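Local coordinates for periplasmic cell division protein (SufI) (Aquifex aeolicus, PDB 6SYY) that probably acts as a copper-dependent oxidase, taking electrons from its substrates and passing them to a trinuclear copper centre, as multicopper oxidases generally do, at residues Leu294-Glu299 against Thr480-Pro485; Ile398-Arg403 against Ile441-Asn446; Thr447-Pro452 against Cys509-His514. All blocks are in the same frame, centred on the assembly; numbering follows the deposited sequence.

Contact 1: residues Leu294-Glu299 against Thr480-Pro485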
loop_
_atom_site.group_PDB
_atom_site.type_symbol
_atom_site.label_atom_id
_atom_site.label_comp_id
_atom_site.label_asym_id
_atom_site.label_seq_id
_atom_site.Cartn_x
_atom_site.Cartn_y
_atom_site.Cartn_z
ATOM N N LEU A 294 -12.668 4.230 1.914
ATOM C CA LEU A 294 -12.528 2.968 1.202
ATOM C C LEU A 294 -11.057 2.801 0.853
ATOM O O LEU A 294 -10.463 3.688 0.233
ATOM C CB LEU A 294 -13.392 2.966 -0.057
ATOM C CG LEU A 294 -13.579 1.676 -0.855
ATOM C CD1 LEU A 294 -14.291 0.637 -0.013
ATOM C CD2 LEU A 294 -14.370 1.973 -2.118
ATOM N N VAL A 295 -10.467 1.683 1.263
ATOM C CA VAL A 295 -9.043 1.447 1.060
ATOM C C VAL A 295 -8.853 0.037 0.513
ATOM O O VAL A 295 -9.234 -0.948 1.156
ATOM C CB VAL A 295 -8.235 1.666 2.351
ATOM C CG1 VAL A 295 -8.949 1.065 3.552
ATOM C CG2 VAL A 295 -6.822 1.118 2.202
ATOM N N ALA A 296 -8.289 -0.054 -0.665
ATOM C CA ALA A 296 -8.029 -1.307 -1.344
ATOM C C ALA A 296 -6.603 -1.767 -1.080
ATOM O O ALA A 296 -5.768 -0.995 -0.598
ATOM C CB ALA A 296 -8.257 -1.143 -2.852
ATOM N N PRO A 297 -6.295 -3.033 -1.356
ATOM C CA PRO A 297 -4.902 -3.487 -1.269
ATOM C C PRO A 297 -3.976 -2.607 -2.093
ATOM O O PRO A 297 -4.252 -2.296 -3.252
ATOM C CB PRO A 297 -4.969 -4.911 -1.826
ATOM C CG PRO A 297 -6.344 -5.361 -1.520
ATOM C CD PRO A 297 -7.226 -4.151 -1.591
ATOM N N GLY A 298 -2.862 -2.202 -1.485
ATOM C CA GLY A 298 -1.925 -1.302 -2.117
ATOM C C GLY A 298 -2.175 0.167 -1.848
ATOM O O GLY A 298 -1.261 0.981 -2.023
ATOM N N GLU A 299 -3.383 0.534 -1.436
ATOM C CA GLU A 299 -3.650 1.907 -1.041
ATOM C C GLU A 299 -3.124 2.169 0.366
ATOM O O GLU A 299 -3.007 1.259 1.195
ATOM C CB GLU A 299 -5.147 2.210 -1.097
ATOM C CG GLU A 299 -5.709 2.371 -2.503
ATOM C CD GLU A 299 -7.129 2.918 -2.503
ATOM O OE1 GLU A 299 -7.993 2.347 -1.804
ATOM O OE2 GLU A 299 -7.379 3.929 -3.195
ATOM N N THR A 480 -2.353 3.772 -6.596
ATOM C CA THR A 480 -3.282 2.650 -6.716
ATOM C C THR A 480 -4.704 3.196 -6.716
ATOM O O THR A 480 -5.123 3.818 -5.735
ATOM C CB THR A 480 -3.098 1.654 -5.563
ATOM O OG1 THR A 480 -1.725 1.245 -5.482
ATOM C CG2 THR A 480 -3.983 0.435 -5.770
ATOM N N VAL A 481 -5.456 2.961 -7.793
ATOM C CA VAL A 481 -6.813 3.488 -7.923
ATOM C C VAL A 481 -7.801 2.330 -7.997
ATOM O O VAL A 481 -7.592 1.369 -8.745
ATOM C CB VAL A 481 -6.962 4.425 -9.138
ATOM C CG1 VAL A 481 -6.594 3.717 -10.435
ATOM C CG2 VAL A 481 -8.386 4.993 -9.205
ATOM N N ILE A 482 -8.872 2.423 -7.207
ATOM C CA ILE A 482 -9.936 1.427 -7.241
ATOM C C ILE A 482 -10.734 1.596 -8.523
ATOM O O ILE A 482 -11.162 2.707 -8.863
ATOM C CB ILE A 482 -10.850 1.571 -6.014
ATOM C CG1 ILE A 482 -10.082 1.303 -4.720
ATOM C CG2 ILE A 482 -12.058 0.650 -6.133
ATOM C CD1 ILE A 482 -10.911 1.518 -3.476
ATOM N N VAL A 483 -10.949 0.495 -9.236
ATOM C CA VAL A 483 -11.766 0.489 -10.445
ATOM C C VAL A 483 -12.869 -0.536 -10.227
ATOM O O VAL A 483 -12.626 -1.746 -10.314
ATOM C CB VAL A 483 -10.947 0.174 -11.700
ATOM C CG1 VAL A 483 -11.826 0.273 -12.941
ATOM C CG2 VAL A 483 -9.755 1.119 -11.800
ATOM N N ALA A 484 -14.084 -0.056 -9.952
ATOM C CA ALA A 484 -15.202 -0.920 -9.603
ATOM C C ALA A 484 -15.703 -1.680 -10.830
ATOM O O ALA A 484 -15.395 -1.308 -11.965
ATOM C CB ALA A 484 -16.335 -0.092 -8.999
ATOM N N PRO A 485 -16.472 -2.754 -10.630
ATOM C CA PRO A 485 -17.037 -3.477 -11.776
ATOM C C PRO A 485 -17.807 -2.545 -12.695
ATOM O O PRO A 485 -18.589 -1.707 -12.242
ATOM C CB PRO A 485 -17.961 -4.509 -11.121
ATOM C CG PRO A 485 -17.359 -4.751 -9.799
ATOM C CD PRO A 485 -16.791 -3.428 -9.358
HETATM O O HOH W 1 -9.096 4.533 -5.312
#
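Ile482 carries the apolar part of this contact, set between Leu294 and Ala296. Its CG1 lies anti to its own carbonyl carbon (chi1 -63°) and meets Ala296 CB at 3.6 Å. The chain then extends to put CD1 3.7 Å from Leu294 CG.

The polar part centres on Glu299, whose side chain crosses that of Ile482 at about a right angle. Within its own segment, OE1 takes the N-H of Ala296 on its anti lone pair at 2.7 Å in a nearly straight bond (165°). This ties the carboxylate across the type II turn that runs from Ala296 to Glu299. OE2 and Thr480 O lie 3.4 Å apart, both acceptors, so they share no bond. Between the segments the polar link is instead a water, 2.8 Å from Glu299 OE2, to which it probably donates, and 2.8 Å from Ile482 N, from which it accepts. A salt bridge from OE2 to Lys478 would help balance the buried charge.

Van der Waals contact completes the interface: Thr480 CG2 approaches Pro297 O at 3.7 Å. At Gly298's backbone angles (phi 91°) a CB would press on the carbonyl O of Pro297, and it would also come close to Thr480 OG1.

Thr480 also packs on the copper ligand His454. A turn of one cupredoxin domain set against an outermost strand of another, beside the copper centre, is an interdomain seam of the multicopper oxidase fold.

Contact 2: residues Ile398-Arg403 against Ile441-Asn446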
loop_
_atom_site.group_PDB
_atom_site.type_symbol
_atom_site.label_atom_id
_atom_site.label_comp_id
_atom_site.label_asym_id
_atom_site.label_seq_id
_atom_site.Cartn_x
_atom_site.Cartn_y
_atom_site.Cartn_z
ATOM N N ILE A 398 -6.738 1.397 -21.137
ATOM C CA ILE A 398 -6.367 0.125 -20.534
ATOM C C ILE A 398 -7.660 -0.604 -20.202
ATOM O O ILE A 398 -8.354 -0.251 -19.241
ATOM C CB ILE A 398 -5.501 0.326 -19.282
ATOM C CG1 ILE A 398 -4.226 1.089 -19.635
ATOM C CG2 ILE A 398 -5.177 -1.008 -18.635
ATOM C CD1 ILE A 398 -3.408 0.434 -20.716
ATOM N N THR A 399 -7.998 -1.614 -20.992
ATOM C CA THR A 399 -9.241 -2.351 -20.811
ATOM C C THR A 399 -8.976 -3.605 -19.989
ATOM O O THR A 399 -8.143 -4.439 -20.365
ATOM C CB THR A 399 -9.866 -2.717 -22.151
ATOM O OG1 THR A 399 -10.182 -1.518 -22.868
ATOM C CG2 THR A 399 -11.131 -3.522 -21.925
ATOM N N LEU A 400 -9.687 -3.728 -18.871
ATOM C CA LEU A 400 -9.613 -4.906 -18.016
ATOM C C LEU A 400 -10.692 -5.884 -18.462
ATOM O O LEU A 400 -11.884 -5.643 -18.251
ATOM C CB LEU A 400 -9.797 -4.530 -16.548
ATOM C CG LEU A 400 -9.086 -3.280 -16.032
ATOM C CD1 LEU A 400 -9.344 -3.099 -14.541
ATOM C CD2 LEU A 400 -7.598 -3.341 -16.325
ATOM N N GLY A 401 -10.278 -6.985 -19.086
ATOM C CA GLY A 401 -11.185 -8.034 -19.484
ATOM C C GLY A 401 -10.888 -9.322 -18.740
ATOM O O GLY A 401 -10.026 -9.380 -17.860
ATOM N N MET A 402 -11.634 -10.357 -19.103
ATOM C CA MET A 402 -11.319 -11.699 -18.650
ATOM C C MET A 402 -11.511 -12.662 -19.809
ATOM O O MET A 402 -12.480 -12.556 -20.567
ATOM C CB MET A 402 -12.161 -12.121 -17.435
ATOM C CG MET A 402 -13.646 -11.863 -17.533
ATOM S SD MET A 402 -14.432 -12.232 -15.949
ATOM C CE MET A 402 -16.112 -11.686 -16.262
ATOM N N ARG A 403 -10.564 -13.582 -19.946
ATOM C CA ARG A 403 -10.517 -14.557 -21.031
ATOM C C ARG A 403 -10.591 -15.939 -20.389
ATOM O O ARG A 403 -9.568 -16.501 -19.992
ATOM C CB ARG A 403 -9.237 -14.366 -21.869
ATOM C CG ARG A 403 -9.187 -15.140 -23.186
ATOM C CD ARG A 403 -7.980 -14.715 -24.028
ATOM N NE ARG A 403 -6.734 -15.371 -23.632
ATOM C CZ ARG A 403 -6.153 -16.364 -24.305
ATOM N NH1 ARG A 403 -6.697 -16.833 -25.423
ATOM N NH2 ARG A 403 -5.019 -16.890 -23.860
ATOM N N ILE A 441 -4.393 7.877 -18.570
ATOM C CA ILE A 441 -4.691 6.455 -18.612
ATOM C C ILE A 441 -6.163 6.269 -18.288
ATOM O O ILE A 441 -6.686 6.872 -17.343
ATOM C CB ILE A 441 -3.795 5.664 -17.646
ATOM C CG1 ILE A 441 -2.343 5.717 -18.121
ATOM C CG2 ILE A 441 -4.261 4.222 -17.544
ATOM C CD1 ILE A 441 -1.412 4.828 -17.323
ATOM N N GLU A 442 -6.833 5.444 -19.081
ATOM C CA GLU A 442 -8.274 5.244 -19.003
ATOM C C GLU A 442 -8.518 3.766 -18.729
ATOM O O GLU A 442 -8.525 2.948 -19.656
ATOM C CB GLU A 442 -8.947 5.697 -20.297
ATOM C CG GLU A 442 -10.450 5.583 -20.295
ATOM C CD GLU A 442 -11.053 6.154 -21.553
ATOM O OE1 GLU A 442 -10.277 6.656 -22.395
ATOM O OE2 GLU A 442 -12.293 6.102 -21.696
ATOM N N TYR A 443 -8.697 3.424 -17.459
ATOM C CA TYR A 443 -9.044 2.061 -17.093
ATOM C C TYR A 443 -10.514 1.813 -17.398
ATOM O O TYR A 443 -11.381 2.585 -16.976
ATOM C CB TYR A 443 -8.766 1.812 -15.614
ATOM C CG TYR A 443 -7.301 1.796 -15.247
ATOM C CD1 TYR A 443 -6.445 0.841 -15.776
ATOM C CD2 TYR A 443 -6.779 2.717 -14.349
ATOM C CE1 TYR A 443 -5.103 0.814 -15.435
ATOM C CE2 TYR A 443 -5.442 2.698 -14.000
ATOM C CZ TYR A 443 -4.608 1.742 -14.548
ATOM O OH TYR A 443 -3.275 1.715 -14.206
ATOM N N VAL A 444 -10.792 0.743 -18.137
ATOM C CA VAL A 444 -12.153 0.340 -18.471
ATOM C C VAL A 444 -12.331 -1.089 -17.982
ATOM O O VAL A 444 -11.801 -2.028 -18.589
ATOM C CB VAL A 444 -12.437 0.447 -19.975
ATOM C CG1 VAL A 444 -13.886 0.102 -20.260
ATOM C CG2 VAL A 444 -12.107 1.841 -20.487
ATOM N N ASN A 445 -13.082 -1.260 -16.897
ATOM C CA ASN A 445 -13.260 -2.565 -16.261
ATOM C C ASN A 445 -14.514 -3.223 -16.824
ATOM O O ASN A 445 -15.632 -2.898 -16.424
ATOM C CB ASN A 445 -13.344 -2.413 -14.747
ATOM C CG ASN A 445 -13.434 -3.747 -14.027
ATOM O OD1 ASN A 445 -13.381 -4.812 -14.649
ATOM N ND2 ASN A 445 -13.556 -3.696 -12.702
ATOM N N ASN A 446 -14.327 -4.170 -17.744
ATOM C CA ASN A 446 -15.423 -4.950 -18.304
ATOM C C ASN A 446 -15.602 -6.292 -17.602
ATOM O O ASN A 446 -16.182 -7.216 -18.183
ATOM C CB ASN A 446 -15.207 -5.168 -19.802
ATOM C CG ASN A 446 -15.322 -3.885 -20.601
ATOM O OD1 ASN A 446 -16.146 -3.019 -20.296
ATOM N ND2 ASN A 446 -14.491 -3.755 -21.630
#
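Ile398, which has the most surface buried here, lies alongside Tyr443, the two side chains pointing the same way. Its CG2, anti to its own backbone N, reaches the ring at the edge near the ring plane, 3.6 Å from Tyr443 CD1. The other branch turns to Ile441, where Ile398 CG1 and Ile441 CG2 are 3.8 Å apart. That same Ile441 methyl sits above one face of the Tyr443 ring, displaced toward the rim, and therefore touches both partners.

The backbone of Ile398 straddles its bridge partner in the way of parallel strands: its N-H goes to Glu442 O at 2.8 Å and its O receives Val444 N at 2.9 Å. Ile398 O also receives a CA-H...O contact from Tyr443. The strand directions differ by 19°, and the pairing belongs to one sheet of a cupredoxin domain, where strand 437-445 lies between strands 394-402 and 488-495.

Leu400 repeats the pattern two residues on, giving its N-H to Val444 O at 2.7 Å and accepting Asn446 N at 2.9 Å. Its side chain leaves with CG beside the backbone N (chi1 -42°), and CD1 comes to 4.1 Å from Asn445 CB. On the same side of the sheet, Leu400 and Asn445 both pack against the copper ligand His451.

Asn446, the exposed member, crosses Thr399 obliquely, its ND2 lying 3.4 Å from Thr399 CG2. Asn445 directs its amide inward, OD1 to Thr447 OG1 and ND2 to the carbonyls of Met449 and Val483.

Contact 3: residues Thr447-Pro452 against Cys509-His514. With CU (copper (II) ion), chain B; CU (copper (II) ion), chain E.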
loop_
_atom_site.group_PDB
_atom_site.type_symbol
_atom_site.label_atom_id
_atom_site.label_comp_id
_atom_site.label_asym_id
_atom_site.label_seq_id
_atom_site.Cartn_x
_atom_site.Cartn_y
_atom_site.Cartn_z
ATOM N N THR A 447 -15.119 -6.421 -16.369
ATOM C CA THR A 447 -15.248 -7.658 -15.610
ATOM C C THR A 447 -16.221 -7.468 -14.456
ATOM O O THR A 447 -16.663 -6.355 -14.153
ATOM C CB THR A 447 -13.890 -8.124 -15.077
ATOM O OG1 THR A 447 -13.489 -7.281 -13.992
ATOM C CG2 THR A 447 -12.840 -8.063 -16.173
ATOM N N GLY A 448 -16.550 -8.580 -13.809
ATOM C CA GLY A 448 -17.459 -8.567 -12.686
ATOM C C GLY A 448 -16.827 -8.270 -11.350
ATOM O O GLY A 448 -17.526 -8.243 -10.333
ATOM N N MET A 449 -15.519 -8.036 -11.317
ATOM C CA MET A 449 -14.798 -7.826 -10.072
ATOM C C MET A 449 -14.081 -6.485 -10.106
ATOM O O MET A 449 -13.699 -5.991 -11.169
ATOM C CB MET A 449 -13.791 -8.958 -9.822
ATOM C CG MET A 449 -13.129 -8.894 -8.462
ATOM S SD MET A 449 -12.630 -10.505 -7.859
ATOM C CE MET A 449 -12.148 -10.074 -6.193
ATOM N N TYR A 450 -13.914 -5.888 -8.931
ATOM C CA TYR A 450 -13.133 -4.671 -8.846
ATOM C C TYR A 450 -11.648 -4.998 -8.975
ATOM O O TYR A 450 -11.204 -6.122 -8.719
ATOM C CB TYR A 450 -13.414 -3.942 -7.529
ATOM C CG TYR A 450 -12.430 -4.253 -6.426
ATOM C CD1 TYR A 450 -11.382 -3.385 -6.140
ATOM C CD2 TYR A 450 -12.545 -5.414 -5.670
ATOM C CE1 TYR A 450 -10.480 -3.662 -5.130
ATOM C CE2 TYR A 450 -11.642 -5.700 -4.656
ATOM C CZ TYR A 450 -10.610 -4.821 -4.393
ATOM O OH TYR A 450 -9.708 -5.090 -3.386
ATOM N N HIS A 451 -10.875 -3.998 -9.386
ATOM C CA HIS A 451 -9.429 -4.146 -9.487
ATOM C C HIS A 451 -8.741 -2.882 -8.996
ATOM O O HIS A 451 -8.958 -1.799 -9.555
ATOM C CB HIS A 451 -9.003 -4.439 -10.926
ATOM C CG HIS A 451 -9.702 -5.610 -11.534
ATOM N ND1 HIS A 451 -9.380 -6.913 -11.221
ATOM C CD2 HIS A 451 -10.713 -5.678 -12.434
ATOM C CE1 HIS A 451 -10.161 -7.732 -11.902
ATOM N NE2 HIS A 451 -10.979 -7.008 -12.645
ATOM N N PRO A 452 -7.916 -2.971 -7.965
ATOM C CA PRO A 452 -7.084 -1.820 -7.597
ATOM C C PRO A 452 -5.843 -1.764 -8.473
ATOM O O PRO A 452 -4.891 -2.524 -8.267
ATOM C CB PRO A 452 -6.752 -2.086 -6.123
ATOM C CG PRO A 452 -6.744 -3.586 -6.018
ATOM C CD PRO A 452 -7.711 -4.118 -7.064
ATOM N N CYS A 509 -2.772 -5.181 -11.585
ATOM C CA CYS A 509 -3.739 -5.170 -10.500
ATOM C C CYS A 509 -3.042 -5.490 -9.188
ATOM O O CYS A 509 -2.114 -6.301 -9.144
ATOM C CB CYS A 509 -4.836 -6.190 -10.769
ATOM S SG CYS A 509 -6.024 -6.342 -9.447
ATOM N N HIS A 510 -3.487 -4.851 -8.108
ATOM C CA HIS A 510 -2.864 -5.072 -6.813
ATOM C C HIS A 510 -3.637 -6.054 -5.950
ATOM O O HIS A 510 -3.339 -6.184 -4.758
ATOM C CB HIS A 510 -2.668 -3.758 -6.064
ATOM C CG HIS A 510 -1.510 -3.793 -5.121
ATOM N ND1 HIS A 510 -1.571 -4.419 -3.893
ATOM C CD2 HIS A 510 -0.248 -3.320 -5.242
ATOM C CE1 HIS A 510 -0.400 -4.312 -3.291
ATOM N NE2 HIS A 510 0.420 -3.648 -4.086
ATOM N N ILE A 511 -4.632 -6.734 -6.512
ATOM C CA ILE A 511 -5.103 -7.975 -5.906
ATOM C C ILE A 511 -4.029 -9.017 -6.196
ATOM O O ILE A 511 -3.787 -9.357 -7.358
ATOM C CB ILE A 511 -6.472 -8.395 -6.451
ATOM C CG1 ILE A 511 -7.557 -7.436 -5.944
ATOM C CG2 ILE A 511 -6.793 -9.824 -6.050
ATOM C CD1 ILE A 511 -8.921 -7.669 -6.541
ATOM N N LEU A 512 -3.352 -9.491 -5.144
ATOM C CA LEU A 512 -2.091 -10.205 -5.328
ATOM C C LEU A 512 -2.268 -11.466 -6.164
ATOM O O LEU A 512 -1.394 -11.812 -6.968
ATOM C CB LEU A 512 -1.481 -10.539 -3.971
ATOM C CG LEU A 512 -1.115 -9.294 -3.170
ATOM C CD1 LEU A 512 -0.333 -9.674 -1.929
ATOM C CD2 LEU A 512 -0.326 -8.324 -4.040
ATOM N N GLU A 513 -3.391 -12.162 -5.994
ATOM C CA GLU A 513 -3.652 -13.343 -6.808
ATOM C C GLU A 513 -3.802 -12.971 -8.279
ATOM O O GLU A 513 -3.220 -13.625 -9.149
ATOM C CB GLU A 513 -4.892 -14.076 -6.297
ATOM C CG GLU A 513 -4.658 -14.852 -5.010
ATOM C CD GLU A 513 -4.390 -13.946 -3.822
ATOM O OE1 GLU A 513 -5.048 -12.889 -3.718
ATOM O OE2 GLU A 513 -3.512 -14.286 -2.999
ATOM N N HIS A 514 -4.575 -11.916 -8.574
ATOM C CA HIS A 514 -4.694 -11.430 -9.950
ATOM C C HIS A 514 -3.323 -11.160 -10.548
ATOM O O HIS A 514 -3.002 -11.620 -11.650
ATOM C CB HIS A 514 -5.530 -10.153 -10.001
ATOM C CG HIS A 514 -6.968 -10.346 -9.646
ATOM N ND1 HIS A 514 -7.864 -9.299 -9.585
ATOM C CD2 HIS A 514 -7.667 -11.460 -9.325
ATOM C CE1 HIS A 514 -9.053 -9.761 -9.242
ATOM N NE2 HIS A 514 -8.960 -11.069 -9.075
HETATM CU CU CU B . -7.478 -7.482 -10.305
HETATM CU CU CU E . 2.676 -3.206 -3.874
#
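Cys509 SG is gripped from two directions while packing on Pro452 CD: the copper ion binds it at 2.0 Å, and the N-H of Ile511 points to it at 3.3 Å (161°). The sulfur lies anti to its own backbone N (chi1 176°) and at the edge of the His451 ring.

His451 ND1 binds the same copper at 2.2 Å and His514 ND1 at 2.0 Å. The two imidazoles meet obliquely. On its far nitrogen, His451 is held by a bond from NE2 to Thr447 OG1 of 2.9 Å, close to the ring plane, which should fix the ring's rotation. The His514 ring has Ile511 CG2 over the centre of one face, and Met449 SD approaches it at the edge.

The two segments share one backbone hydrogen bond, His510 N to Pro452 O at 2.7 Å. Beside it Pro452 CD packs 3.5 Å from Ile511 CG1, and Ile511 CD1 sits over one face of Tyr450 in a CH-pi contact, 3.9 Å from CE2 and 27° off the ring normal. Tyr450 OH is bonded to Ala258 O, whereas its backbone O is buried and finds no partner. An alanine in place of Tyr450 would probably open a gap beside Ile511 CD1 and leave Ala258 O without its hydroxyl mate.

A cysteine and two histidines make this a type 1 copper site. The next residue, His510, binds a second copper through NE2, with His120 and His159 as further ligands of that ion. Adjacent residues thus link the two coppers, consistent with the Cys-His route by which multicopper oxidases move electrons to the trinuclear centre.

How the contacts relate
Contacts 1 and 3 are buried; contact 2 is only partly so and lies farthest from the chain centre, about 22 Å against 10 and 14 Å between centres. Contact 2 is regular backbone pairing within one sheet, whereas contact 1 joins its segments through packing and a water, and contact 3 chiefly through shared copper ligands, with one backbone bond and packing beside them. Contacts 1 and 3 share a sheet, in which strand 480-483 neighbours 451-455, and they touch where Pro297 CD meets Tyr450 OH at 3.2 Å. Contact 2 occupies another sheet of the same family region as contact 3. Asn445 bridges all three, its ND2 lying 3.2 Å from Val483 O and 3.5 Å from His451 CD2.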